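Local coordinates for putative NAD dependent dehydrogenase (Micromonospora echinospora, PDB 6NOR), which binds NAD and probably acts as an oxidoreductase of the GFO/IDH/MocA type in the biosynthesis of gentamicin, at residues E283-T288 / Q298-P303. Sequence-based numbering, arbitrary orientation.
Sequences EAYTNT and QGWLRP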
ATOM      1  N   GLU A 283       6.384   7.898  -3.876  1.00 23.46           N
ATOM      2  CA  GLU A 283       7.040   6.763  -4.521  1.00 26.75           C
ATOM      3  C   GLU A 283       7.825   7.187  -5.761  1.00 25.92           C
ATOM      4  O   GLU A 283       7.450   8.113  -6.473  1.00 17.66           O
ATOM      5  CB  GLU A 283       6.020   5.699  -4.887  1.00 30.95           C
ATOM      6  CG  GLU A 283       6.539   4.307  -4.755  1.00 48.96           C
ATOM      7  CD  GLU A 283       5.490   3.265  -5.066  1.00 63.53           C
ATOM      8  OE1 GLU A 283       4.318   3.645  -5.267  1.00 69.00           O
ATOM      9  OE2 GLU A 283       5.840   2.065  -5.102  1.00 74.29           O
ATOM     10  N   ALA A 284       8.941   6.520  -6.006  1.00 22.00           N
ATOM     11  CA  ALA A 284       9.730   6.856  -7.169  1.00 17.74           C
ATOM     12  C   ALA A 284      10.395   5.633  -7.764  1.00 20.35           C
ATOM     13  O   ALA A 284      10.634   4.652  -7.085  1.00 25.53           O
ATOM     14  CB  ALA A 284      10.752   7.887  -6.824  1.00 17.66           C
ATOM     15  N   TYR A 285      10.676   5.696  -9.055  1.00 19.11           N
ATOM     16  CA  TYR A 285      11.470   4.677  -9.691  1.00 17.94           C
ATOM     17  C   TYR A 285      12.441   5.356 -10.612  1.00 17.91           C
ATOM     18  O   TYR A 285      12.094   6.331 -11.248  1.00 17.85           O
ATOM     19  CB  TYR A 285      10.602   3.666 -10.472  1.00 18.04           C
ATOM     20  CG  TYR A 285      11.463   2.680 -11.224  1.00 18.38           C
ATOM     21  CD1 TYR A 285      11.916   2.962 -12.517  1.00 18.15           C
ATOM     22  CD2 TYR A 285      11.889   1.508 -10.623  1.00 18.22           C
ATOM     23  CE1 TYR A 285      12.741   2.091 -13.189  1.00 18.24           C
ATOM     24  CE2 TYR A 285      12.707   0.620 -11.292  1.00 19.34           C
ATOM     25  CZ  TYR A 285      13.135   0.922 -12.579  1.00 21.51           C
ATOM     26  OH  TYR A 285      13.969   0.066 -13.257  1.00 22.43           O
ATOM     27  N   THR A 286      13.661   4.844 -10.694  1.00 17.95           N
ATOM     28  CA  THR A 286      14.541   5.247 -11.780  1.00 17.94           C
ATOM     29  C   THR A 286      15.416   4.102 -12.295  1.00 21.61           C
ATOM     30  O   THR A 286      15.784   3.200 -11.548  1.00 24.94           O
ATOM     31  CB  THR A 286      15.451   6.413 -11.370  1.00 17.85           C
ATOM     32  OG1 THR A 286      16.206   6.839 -12.506  1.00 18.98           O
ATOM     33  CG2 THR A 286      16.393   6.014 -10.256  1.00 17.86           C
ATOM     34  N   ASN A 287      15.724   4.151 -13.586  1.00 20.35           N
ATOM     35  CA  ASN A 287      16.703   3.263 -14.207  1.00 21.11           C
ATOM     36  C   ASN A 287      18.155   3.640 -13.876  1.00 26.52           C
ATOM     37  O   ASN A 287      19.049   2.826 -14.030  1.00 34.46           O
ATOM     38  CB  ASN A 287      16.522   3.250 -15.731  1.00 19.41           C
ATOM     39  CG  ASN A 287      15.365   2.353 -16.176  1.00 22.51           C
ATOM     40  OD1 ASN A 287      15.020   1.380 -15.506  1.00 25.51           O
ATOM     41  ND2 ASN A 287      14.766   2.684 -17.302  1.00 18.30           N
ATOM     42  N   THR A 288      18.387   4.865 -13.416  1.00 23.77           N
ATOM     43  CA  THR A 288      19.737   5.311 -13.058  1.00 25.32           C
ATOM     44  C   THR A 288      19.874   5.540 -11.552  1.00 24.06           C
ATOM     45  O   THR A 288      19.969   4.591 -10.793  1.00 26.17           O
ATOM     46  CB  THR A 288      20.132   6.599 -13.824  1.00 26.21           C
ATOM     47  OG1 THR A 288      19.131   7.594 -13.635  1.00 27.41           O
ATOM     48  CG2 THR A 288      20.223   6.315 -15.311  1.00 26.48           C
ATOM     49  N   GLN A 298      18.385   3.686  -6.234  1.00 30.28           N
ATOM     50  CA  GLN A 298      18.121   3.179  -7.581  1.00 27.74           C
ATOM     51  C   GLN A 298      16.972   2.209  -7.520  1.00 25.55           C
ATOM     52  O   GLN A 298      16.747   1.589  -6.491  1.00 25.46           O
ATOM     53  CB  GLN A 298      19.328   2.473  -8.173  1.00 31.32           C
ATOM     54  CG  GLN A 298      20.644   3.141  -7.938  1.00 39.84           C
ATOM     55  CD  GLN A 298      21.775   2.305  -8.480  1.00 46.11           C
ATOM     56  OE1 GLN A 298      21.804   1.981  -9.669  1.00 53.18           O
ATOM     57  NE2 GLN A 298      22.688   1.910  -7.606  1.00 48.27           N
ATOM     58  N   GLY A 299      16.259   2.062  -8.626  1.00 18.12           N
ATOM     59  CA  GLY A 299      15.105   1.182  -8.657  1.00 18.19           C
ATOM     60  C   GLY A 299      13.887   1.823  -8.005  1.00 18.12           C
ATOM     61  O   GLY A 299      13.710   3.019  -8.098  1.00 18.03           O
ATOM     62  N   TRP A 300      13.051   1.016  -7.366  1.00 18.17           N
ATOM     63  CA  TRP A 300      11.884   1.515  -6.659  1.00 20.43           C
ATOM     64  C   TRP A 300      12.258   2.053  -5.282  1.00 20.12           C
ATOM     65  O   TRP A 300      12.870   1.353  -4.485  1.00 22.75           O
ATOM     66  CB  TRP A 300      10.816   0.418  -6.531  1.00 18.21           C
ATOM     67  CG  TRP A 300      10.044   0.257  -7.810  1.00 20.28           C
ATOM     68  CD1 TRP A 300      10.258  -0.669  -8.785  1.00 21.38           C
ATOM     69  CD2 TRP A 300       8.965   1.075  -8.266  1.00 18.21           C
ATOM     70  NE1 TRP A 300       9.368  -0.492  -9.817  1.00 18.39           N
ATOM     71  CE2 TRP A 300       8.564   0.577  -9.526  1.00 19.50           C
ATOM     72  CE3 TRP A 300       8.296   2.178  -7.734  1.00 22.86           C
ATOM     73  CZ2 TRP A 300       7.527   1.146 -10.263  1.00 18.28           C
ATOM     74  CZ3 TRP A 300       7.259   2.741  -8.467  1.00 24.48           C
ATOM     75  CH2 TRP A 300       6.884   2.219  -9.718  1.00 18.91           C
ATOM     76  N   LEU A 301      11.912   3.310  -5.029  1.00 17.94           N
ATOM     77  CA  LEU A 301      12.195   3.960  -3.753  1.00 17.87           C
ATOM     78  C   LEU A 301      10.926   4.450  -3.099  1.00 25.92           C
ATOM     79  O   LEU A 301       9.917   4.657  -3.774  1.00 24.84           O
ATOM     80  CB  LEU A 301      13.132   5.142  -3.944  1.00 18.67           C
ATOM     81  CG  LEU A 301      14.198   4.928  -5.002  1.00 25.56           C
ATOM     82  CD1 LEU A 301      14.811   6.247  -5.382  1.00 23.63           C
ATOM     83  CD2 LEU A 301      15.227   3.977  -4.424  1.00 26.70           C
ATOM     84  N   ARG A 302      10.983   4.628  -1.784  1.00 17.79           N
ATOM     85  CA  ARG A 302       9.970   5.390  -1.080  1.00 17.73           C
ATOM     86  C   ARG A 302      10.632   6.551  -0.337  1.00 20.27           C
ATOM     87  O   ARG A 302      10.844   6.472   0.860  1.00 22.44           O
ATOM     88  CB  ARG A 302       9.189   4.509  -0.107  1.00 17.77           C
ATOM     89  CG  ARG A 302       8.265   3.496  -0.748  1.00 20.47           C
ATOM     90  CD  ARG A 302       7.544   2.686   0.314  1.00 29.63           C
ATOM     91  NE  ARG A 302       7.679   1.242   0.121  1.00 40.34           N
ATOM     92  CZ  ARG A 302       8.790   0.545   0.364  1.00 44.24           C
ATOM     93  NH1 ARG A 302       8.805  -0.764   0.161  1.00 40.23           N
ATOM     94  NH2 ARG A 302       9.891   1.156   0.801  1.00 49.21           N
ATOM     95  N   PRO A 303      10.962   7.638  -1.055  1.00 19.13           N
ATOM     96  CA  PRO A 303      11.752   8.752  -0.510  1.00 17.53           C
ATOM     97  C   PRO A 303      11.103   9.442   0.676  1.00 17.83           C
ATOM     98  O   PRO A 303       9.888   9.566   0.728  1.00 21.18           O
ATOM     99  CB  PRO A 303      11.845   9.731  -1.683  1.00 17.50           C
ATOM    100  CG  PRO A 303      11.508   8.903  -2.898  1.00 18.89           C
ATOM    101  CD  PRO A 303      10.501   7.915  -2.421  1.00 17.60           C
TER
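Tyr285 and Trp300 face each other as a non-hydrogen-bonded pair in an antiparallel ladder between strand 282-286 and the chain that returns from a loop, well away from the NAD pocket. Two backbone rings flank that pair. In one, Leu301 N reaches Ala284 O at 2.8 Å, nearly straight at 176°, and Ala284 N donates in turn to Leu301 O; in the other, Thr286 and Gly299 exchange longer bonds. Tyr285 CA also sends a CA-H...O contact to Gly299 O.

The aromatic contact is edge-to-face, ring planes at 50°. A chi1 of 175° swings the phenol ring so that Tyr285 CD2 lies 3.3 Å from Trp300 CD1, over the indole's face. The register itself sets Tyr285 CB over the centre of the Trp300 six-membered ring, 3.7 Å from its centroid, a CH-pi contact. Were Trp300 cut back to an alanine, Tyr285 CB and CD2 would probably lose this packing surface, and Gly257 O of another subunit its indole N-H donor.

The sheet runs on, strand 282-286 pairing antiparallel with a strand of a neighbouring subunit. On the face opposite Tyr285 and Trp300, Ala284 CB meets Pro303 CG. At the strand's end, Thr286 OG1, also hydrogen-bonded to Ala163 O of that neighbouring subunit, closes an ST turn by accepting from Thr288 N, and Tyr285 OH donates to Asn287 OD1 at 2.8 Å.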